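Local atomic coordinates of extracellular solute-binding protein family 1 (Pseudothermotoga lettingae, PDB entry 5CI5), a protein that probably serves as the sugar-binding receptor of an ABC import system, here holding alpha-D-tagatose in its pocket. Residues A[36-47]-A[321-331]. Sequence-based numbering, arbitrary orientation. Where two conformers were deposited one is given.
Sequences LDETWNSVIKTF and YLTSFDVWMKW
W331 reaches across to helix 37-51 and meets it on several sides: the methyl CG2 of T39 lies over one face of its indole, 3.6 Å from the centroid of the six-membered ring, while CG2 of V43 approaches the edge. The same ring turns its CZ3-CH2 edge onto a face of W40, an edge-to-face pair with planes at 59° in which W331 CH2 comes 3.5 Å from W40 CE2. CD2 of L322 sits at the edge of W40. Both indole nitrogens are satisfied outside the pair, W40 NE1 by V33 O and W331 NE1 by G337 O.

At the other end, Y321 is held between CB of F47 on one face and CG2 of V327, from the following helix 325-335, on the opposite one. With CG anti to the backbone N (chi1 161°), its ring extends toward helix 37-51, and OH donates to V43 O at 2.8 Å, in the carbonyl plane on a lone pair. That oxygen also accepts F47 N. With an alanine at Y321, V43 O would probably be left with F47 N alone of these two donors, and a gap would be likely beside F47 CB.

Between the two aromatic clusters V43 plugs in as a single knob among Y321, L322, V327 and W331, where the end of helix 312-322 meets the start of helix 325-335, its CG1 a tight 3.5 Å from L322 CD2. On the outer side, a water links T46 OG1 to K330 NZ.

The axes of 37-47 and 325-331 run nearly antiparallel, at 155°, within the α/β lobe of a periplasmic-binding-protein fold, where F47 and I44 also touch strand 55-60.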
loop_
_atom_site.group_PDB
_atom_site.type_symbol
_atom_site.label_atom_id
_atom_site.label_comp_id
_atom_site.label_asym_id
_atom_site.label_seq_id
_atom_site.Cartn_x
_atom_site.Cartn_y
_atom_site.Cartn_z
ATOM N N LEU A 36 -1.104 9.213 12.140
ATOM C CA LEU A 36 -2.046 9.072 13.241
ATOM C C LEU A 36 -1.259 9.129 14.546
ATOM O O LEU A 36 -1.314 8.205 15.344
ATOM C CB LEU A 36 -2.848 7.773 13.123
ATOM C CG LEU A 36 -3.594 7.583 11.801
ATOM C CD1 LEU A 36 -4.280 6.245 11.744
ATOM C CD2 LEU A 36 -4.595 8.717 11.581
ATOM N N ASP A 37 -0.553 10.244 14.757
ATOM C CA ASP A 37 0.509 10.299 15.761
ATOM C C ASP A 37 -0.043 10.332 17.190
ATOM O O ASP A 37 0.606 9.847 18.122
ATOM C CB ASP A 37 1.433 11.508 15.522
ATOM C CG ASP A 37 0.698 12.843 15.502
ATOM O OD1 ASP A 37 -0.443 12.925 15.000
ATOM O OD2 ASP A 37 1.290 13.826 15.986
ATOM N N GLU A 38 -1.249 10.856 17.348
ATOM C CA GLU A 38 -1.874 10.885 18.664
ATOM C C GLU A 38 -2.304 9.483 19.059
ATOM O O GLU A 38 -2.181 9.090 20.222
ATOM C CB GLU A 38 -3.080 11.824 18.686
ATOM C CG GLU A 38 -2.758 13.269 18.352
ATOM C CD GLU A 38 -4.006 14.082 18.041
ATOM O OE1 GLU A 38 -4.972 14.002 18.829
ATOM O OE2 GLU A 38 -4.025 14.788 17.006
ATOM N N THR A 39 -2.803 8.722 18.086
ATOM C CA THR A 39 -3.177 7.335 18.336
ATOM C C THR A 39 -1.940 6.517 18.683
ATOM O O THR A 39 -1.945 5.714 19.629
ATOM C CB THR A 39 -3.899 6.728 17.124
ATOM O OG1 THR A 39 -5.044 7.536 16.820
ATOM C CG2 THR A 39 -4.359 5.307 17.418
ATOM N N TRP A 40 -0.864 6.729 17.937
ATOM C CA TRP A 40 0.379 6.033 18.242
ATOM C C TRP A 40 0.869 6.377 19.639
ATOM O O TRP A 40 1.275 5.490 20.390
ATOM C CB TRP A 40 1.452 6.366 17.209
ATOM C CG TRP A 40 1.270 5.569 15.952
ATOM C CD1 TRP A 40 0.981 6.047 14.708
ATOM C CD2 TRP A 40 1.357 4.144 15.825
ATOM N NE1 TRP A 40 0.887 5.007 13.826
ATOM C CE2 TRP A 40 1.115 3.830 14.485
ATOM C CE3 TRP A 40 1.615 3.100 16.728
ATOM C CZ2 TRP A 40 1.115 2.512 14.013
ATOM C CZ3 TRP A 40 1.632 1.806 16.256
ATOM C CH2 TRP A 40 1.362 1.521 14.917
ATOM N N ASN A 41 0.829 7.646 19.999
ATOM C CA ASN A 41 1.344 8.030 21.315
ATOM C C ASN A 41 0.550 7.350 22.441
ATOM O O ASN A 41 1.145 6.777 23.360
ATOM C CB ASN A 41 1.330 9.540 21.478
ATOM C CG ASN A 41 1.971 9.984 22.787
ATOM O OD1 ASN A 41 3.164 9.758 23.009
ATOM N ND2 ASN A 41 1.180 10.600 23.664
ATOM N N SER A 42 -0.779 7.361 22.344
ATOM C CA SER A 42 -1.622 6.648 23.302
ATOM C C SER A 42 -1.278 5.163 23.402
ATOM O O SER A 42 -1.121 4.612 24.489
ATOM C CB SER A 42 -3.080 6.809 22.913
ATOM O OG SER A 42 -3.468 8.145 23.125
ATOM N N VAL A 43 -1.195 4.506 22.254
ATOM C CA VAL A 43 -0.851 3.093 22.223
ATOM C C VAL A 43 0.499 2.800 22.875
ATOM O O VAL A 43 0.628 1.828 23.622
ATOM C CB VAL A 43 -0.838 2.583 20.761
ATOM C CG1 VAL A 43 -0.245 1.193 20.663
ATOM C CG2 VAL A 43 -2.258 2.590 20.200
ATOM N N ILE A 44 1.508 3.617 22.576
ATOM C CA ILE A 44 2.846 3.383 23.081
ATOM C C ILE A 44 2.905 3.689 24.583
ATOM O O ILE A 44 3.601 3.000 25.323
ATOM C CB ILE A 44 3.912 4.221 22.284
ATOM C CG1 ILE A 44 3.978 3.745 20.813
ATOM C CG2 ILE A 44 5.289 4.133 22.951
ATOM C CD1 ILE A 44 4.519 2.384 20.611
ATOM N N LYS A 45 2.177 4.702 25.032
ATOM C CA LYS A 45 2.194 5.028 26.455
ATOM C C LYS A 45 1.613 3.869 27.257
ATOM O O LYS A 45 2.144 3.529 28.315
ATOM C CB LYS A 45 1.429 6.311 26.746
ATOM C CG LYS A 45 2.123 7.612 26.294
ATOM C CD LYS A 45 3.583 7.756 26.756
ATOM C CE LYS A 45 4.526 7.906 25.562
ATOM N NZ LYS A 45 5.946 7.620 25.882
ATOM N N THR A 46 0.565 3.238 26.735
ATOM C CA THR A 46 -0.043 2.093 27.419
ATOM C C THR A 46 0.987 0.961 27.525
ATOM O O THR A 46 1.129 0.325 28.573
ATOM C CB THR A 46 -1.316 1.650 26.691
ATOM O OG1 THR A 46 -2.297 2.684 26.800
ATOM C CG2 THR A 46 -1.896 0.368 27.267
ATOM N N PHE A 47 1.746 0.744 26.455
ATOM C CA PHE A 47 2.788 -0.258 26.495
ATOM C C PHE A 47 3.793 0.045 27.594
ATOM O O PHE A 47 4.168 -0.845 28.365
ATOM C CB PHE A 47 3.520 -0.347 25.153
ATOM C CG PHE A 47 4.725 -1.239 25.186
ATOM C CD1 PHE A 47 4.600 -2.603 25.057
ATOM C CD2 PHE A 47 5.985 -0.705 25.381
ATOM C CE1 PHE A 47 5.714 -3.439 25.099
ATOM C CE2 PHE A 47 7.110 -1.532 25.442
ATOM C CZ PHE A 47 6.976 -2.894 25.285
ATOM N N TYR A 321 2.761 -6.957 21.782
ATOM C CA TYR A 321 1.750 -6.067 22.328
ATOM C C TYR A 321 1.003 -5.330 21.211
ATOM O O TYR A 321 -0.236 -5.279 21.190
ATOM C CB TYR A 321 2.382 -5.063 23.305
ATOM C CG TYR A 321 1.519 -3.847 23.574
ATOM C CD1 TYR A 321 0.532 -3.851 24.555
ATOM C CD2 TYR A 321 1.668 -2.693 22.815
ATOM C CE1 TYR A 321 -0.260 -2.713 24.774
ATOM C CE2 TYR A 321 0.882 -1.572 23.025
ATOM C CZ TYR A 321 -0.076 -1.585 23.998
ATOM O OH TYR A 321 -0.862 -0.446 24.186
ATOM N N LEU A 322 1.752 -4.755 20.281
ATOM C CA LEU A 322 1.141 -3.990 19.202
ATOM C C LEU A 322 0.203 -4.812 18.321
ATOM O O LEU A 322 -0.724 -4.262 17.745
ATOM C CB LEU A 322 2.203 -3.353 18.329
ATOM C CG LEU A 322 2.987 -2.217 18.974
ATOM C CD1 LEU A 322 4.075 -1.772 18.067
ATOM C CD2 LEU A 322 2.065 -1.038 19.334
ATOM N N THR A 323 0.458 -6.113 18.216
ATOM C CA THR A 323 -0.331 -6.978 17.356
ATOM C C THR A 323 -1.256 -7.862 18.193
ATOM O O THR A 323 -1.695 -8.903 17.721
ATOM C CB THR A 323 0.586 -7.830 16.443
ATOM O OG1 THR A 323 1.721 -7.048 16.037
ATOM C CG2 THR A 323 -0.157 -8.267 15.206
ATOM N N SER A 324 -1.567 -7.424 19.417
ATOM C CA SER A 324 -2.510 -8.134 20.282
ATOM C C SER A 324 -3.955 -7.787 19.948
ATOM O O SER A 324 -4.258 -6.770 19.322
ATOM C CB SER A 324 -2.253 -7.824 21.758
ATOM O OG SER A 324 -2.555 -6.463 22.036
ATOM N N PHE A 325 -4.847 -8.665 20.368
ATOM C CA PHE A 325 -6.267 -8.487 20.143
ATOM C C PHE A 325 -6.755 -7.163 20.743
ATOM O O PHE A 325 -7.428 -6.390 20.066
ATOM C CB PHE A 325 -7.010 -9.684 20.740
ATOM C CG PHE A 325 -8.496 -9.636 20.550
ATOM C CD1 PHE A 325 -9.079 -9.993 19.349
ATOM C CD2 PHE A 325 -9.312 -9.229 21.581
ATOM C CE1 PHE A 325 -10.458 -9.949 19.182
ATOM C CE2 PHE A 325 -10.687 -9.182 21.418
ATOM C CZ PHE A 325 -11.250 -9.552 20.213
ATOM N N ASP A 326 -6.438 -6.898 22.013
ATOM C CA ASP A 326 -6.995 -5.714 22.671
ATOM C C ASP A 326 -6.553 -4.432 21.973
ATOM O O ASP A 326 -7.355 -3.520 21.789
ATOM C CB ASP A 326 -6.616 -5.654 24.147
ATOM C CG ASP A 326 -7.338 -6.702 24.976
ATOM O OD1 ASP A 326 -8.374 -7.218 24.515
ATOM O OD2 ASP A 326 -6.885 -6.980 26.109
ATOM N N VAL A 327 -5.279 -4.376 21.580
ATOM C CA VAL A 327 -4.737 -3.175 20.945
ATOM C C VAL A 327 -5.407 -2.954 19.604
ATOM O O VAL A 327 -5.821 -1.832 19.297
ATOM C CB VAL A 327 -3.189 -3.257 20.790
ATOM C CG1 VAL A 327 -2.659 -2.185 19.862
ATOM C CG2 VAL A 327 -2.532 -3.145 22.161
ATOM N N TRP A 328 -5.547 -4.013 18.808
ATOM C CA TRP A 328 -6.120 -3.832 17.485
ATOM C C TRP A 328 -7.629 -3.586 17.562
ATOM O O TRP A 328 -8.151 -2.828 16.765
ATOM C CB TRP A 328 -5.799 -5.008 16.564
ATOM C CG TRP A 328 -4.792 -4.588 15.559
ATOM C CD1 TRP A 328 -3.453 -4.915 15.543
ATOM C CD2 TRP A 328 -5.002 -3.719 14.445
ATOM N NE1 TRP A 328 -2.838 -4.317 14.466
ATOM C CE2 TRP A 328 -3.766 -3.579 13.780
ATOM C CE3 TRP A 328 -6.112 -3.059 13.935
ATOM C CZ2 TRP A 328 -3.618 -2.802 12.629
ATOM C CZ3 TRP A 328 -5.965 -2.296 12.790
ATOM C CH2 TRP A 328 -4.719 -2.161 12.165
HETATM N N MSE A 329 -8.321 -4.203 18.524
HETATM C CA MSE A 329 -9.736 -3.897 18.713
HETATM C C MSE A 329 -9.928 -2.407 19.005
HETATM O O MSE A 329 -10.799 -1.746 18.429
HETATM C CB MSE A 329 -10.339 -4.736 19.843
HETATM C CG MSE A 329 -10.761 -6.107 19.398
HETATM SE SE MSE A 329 -12.291 -6.059 18.169
HETATM C CE MSE A 329 -13.724 -6.185 19.475
ATOM N N LYS A 330 -9.111 -1.869 19.898
ATOM C CA LYS A 330 -9.207 -0.468 20.238
ATOM C C LYS A 330 -8.868 0.427 19.058
ATOM O O LYS A 330 -9.539 1.438 18.811
ATOM C CB LYS A 330 -8.302 -0.158 21.431
ATOM C CG LYS A 330 -8.401 1.287 21.910
ATOM C CD LYS A 330 -7.669 1.470 23.213
ATOM C CE LYS A 330 -7.786 2.896 23.736
ATOM N NZ LYS A 330 -7.039 3.060 25.027
ATOM N N TRP A 331 -7.834 0.061 18.326
ATOM C CA TRP A 331 -7.453 0.814 17.135
ATOM C C TRP A 331 -8.599 0.898 16.127
ATOM O O TRP A 331 -8.949 1.980 15.663
ATOM C CB TRP A 331 -6.220 0.183 16.478
ATOM C CG TRP A 331 -5.690 1.042 15.406
ATOM C CD1 TRP A 331 -6.261 1.270 14.189
ATOM C CD2 TRP A 331 -4.496 1.813 15.448
ATOM N NE1 TRP A 331 -5.486 2.143 13.456
ATOM C CE2 TRP A 331 -4.399 2.496 14.212
ATOM C CE3 TRP A 331 -3.489 1.985 16.400
ATOM C CZ2 TRP A 331 -3.329 3.333 13.904
ATOM C CZ3 TRP A 331 -2.428 2.823 16.093
ATOM C CH2 TRP A 331 -2.365 3.493 14.857
HETATM O O HOH W 1 -4.133 2.704 24.511
#